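Phosphoribosyl-AMP cyclohydrolase (PDB 7BGM) probably catalyses the second and third steps of histidine biosynthesis in a plant, hydrolysing phosphoribosyl-ATP to phosphoribosyl-AMP and then opening the adenine ring of that product. Local coordinates at residues Ala19-Gln24 and Ile86-Lys91. Sequence-based numbering, arbitrary orientation.
Sequences AVAIAQ and IIYLGK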
# COMPACT_ATOMS: atom_id res chain seq x y z
N ALA A 19 -1.35 20.10 10.68
CA ALA A 19 -1.45 19.44 9.39
C ALA A 19 -1.93 18.00 9.62
O ALA A 19 -1.78 17.44 10.70
CB ALA A 19 -0.11 19.45 8.67
N VAL A 20 -2.49 17.39 8.58
CA VAL A 20 -2.90 15.98 8.66
C VAL A 20 -1.64 15.13 8.56
O VAL A 20 -0.78 15.40 7.71
CB VAL A 20 -3.88 15.63 7.53
CG1 VAL A 20 -4.07 14.10 7.40
CG2 VAL A 20 -5.21 16.32 7.76
N ALA A 21 -1.51 14.13 9.43
CA ALA A 21 -0.39 13.19 9.35
C ALA A 21 -0.90 11.77 9.23
O ALA A 21 -1.65 11.29 10.09
CB ALA A 21 0.55 13.30 10.57
N ILE A 22 -0.40 11.07 8.21
CA ILE A 22 -0.86 9.72 7.89
C ILE A 22 0.31 8.78 8.05
O ILE A 22 1.37 9.01 7.46
CB ILE A 22 -1.41 9.63 6.47
CG1 ILE A 22 -2.48 10.67 6.25
CG2 ILE A 22 -1.87 8.20 6.16
CD1 ILE A 22 -2.82 10.85 4.79
N ALA A 23 0.15 7.75 8.90
CA ALA A 23 1.19 6.74 9.01
C ALA A 23 0.91 5.59 8.06
O ALA A 23 -0.21 5.03 8.05
CB ALA A 23 1.31 6.22 10.45
N GLN A 24 1.95 5.18 7.32
CA GLN A 24 1.79 4.18 6.26
C GLN A 24 2.92 3.16 6.38
O GLN A 24 4.08 3.54 6.58
CB GLN A 24 1.79 4.84 4.86
CG GLN A 24 1.66 3.79 3.73
CD GLN A 24 1.56 4.43 2.37
OE1 GLN A 24 2.23 5.44 2.11
NE2 GLN A 24 0.75 3.81 1.48
N ILE A 86 0.88 15.14 5.43
CA ILE A 86 2.17 14.51 5.68
C ILE A 86 1.98 13.02 5.71
O ILE A 86 1.06 12.55 6.39
CB ILE A 86 2.75 15.00 7.01
CG1 ILE A 86 2.87 16.53 6.96
CG2 ILE A 86 4.07 14.30 7.30
CD1 ILE A 86 3.29 17.18 8.28
N ILE A 87 2.87 12.26 5.04
CA ILE A 87 2.98 10.82 5.25
C ILE A 87 4.19 10.55 6.11
O ILE A 87 5.32 10.98 5.78
CB ILE A 87 3.06 10.01 3.95
CG1 ILE A 87 1.82 10.24 3.07
CG2 ILE A 87 3.21 8.50 4.32
CD1 ILE A 87 1.89 9.53 1.71
N TYR A 88 3.97 9.81 7.21
CA TYR A 88 5.03 9.17 7.97
C TYR A 88 5.17 7.75 7.43
O TYR A 88 4.32 6.89 7.72
CB TYR A 88 4.69 9.11 9.46
CG TYR A 88 4.55 10.40 10.19
CD1 TYR A 88 5.20 11.58 9.78
CD2 TYR A 88 3.82 10.42 11.38
CE1 TYR A 88 5.08 12.74 10.54
CE2 TYR A 88 3.70 11.57 12.14
CZ TYR A 88 4.34 12.73 11.73
OH TYR A 88 4.21 13.85 12.53
N LEU A 89 6.20 7.49 6.65
CA LEU A 89 6.38 6.17 6.04
C LEU A 89 7.30 5.35 6.94
O LEU A 89 8.45 5.72 7.15
CB LEU A 89 6.96 6.33 4.65
CG LEU A 89 6.86 5.14 3.70
CD1 LEU A 89 5.43 4.76 3.37
CD2 LEU A 89 7.65 5.44 2.42
N GLY A 90 6.77 4.26 7.51
CA GLY A 90 7.51 3.60 8.57
C GLY A 90 7.12 2.16 8.81
O GLY A 90 6.20 1.63 8.19
N LYS A 91 7.84 1.52 9.74
CA LYS A 91 7.69 0.11 10.04
C LYS A 91 7.10 -0.03 11.44
O LYS A 91 7.76 0.37 12.42
CB LYS A 91 9.05 -0.60 9.96
CG LYS A 91 8.98 -2.15 10.17
CD LYS A 91 8.35 -2.85 8.94
CE LYS A 91 8.36 -4.37 9.06
NZ LYS A 91 7.75 -5.07 7.92
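Tyr88 lays one face of its ring over the methyl of Ala21, a CH-pi contact in which CB stands 4.3 Å from the ring centroid and 26° off the ring normal. CG lies anti to the carbonyl carbon, beside the backbone N (chi1 -64°), and the ring beyond it comes to lie over Ala21 rather than over Ala23, the residue paired with Tyr88. Within the pair, the nearest ring atom to Ala21 CB is CE2, at 3.9 Å; a methyl is small enough to sit under the ring. The phenol hydroxyl is hydrogen-bonded to the carbonyl of Thr52, and helix 39-48 packs against the same face of the sheet, with Val42 touching both Tyr88 and Ile86. Farther along that face, Ile86 CD1 meets Ala19 CB at 4.1 Å. Residues 19-24 and 86-91 are parallel neighbours in the mixed sheet of the cyclohydrolase region, where strand 31-37 flanks the former and strand 76-80 the latter. Five backbone hydrogen bonds join them, from Ile86 N to Val20 O at one end to Gly90 N and Gln24 O, 2.9 Å apart and nearly straight at 170°, at the other. On the reverse face, Gln24 runs side by side with Leu89, its CG anti to the backbone N and the chain extended beyond. Its OE1 lies 3.5 Å from Leu89 CD1 and 3.9 Å from Ile87 CG2, so apolar methyls line its oxygen, while NE2 donates to the carbonyl of Gly29 in the same chain. An alanine at Gln24 would probably open a gap beside Leu89 CD1 and leave the Gly29 carbonyl without this amide donor. Branched Ile22 and Ile87 suit the extended backbone here, and Ile87 also packs on Tyr105 of the second subunit.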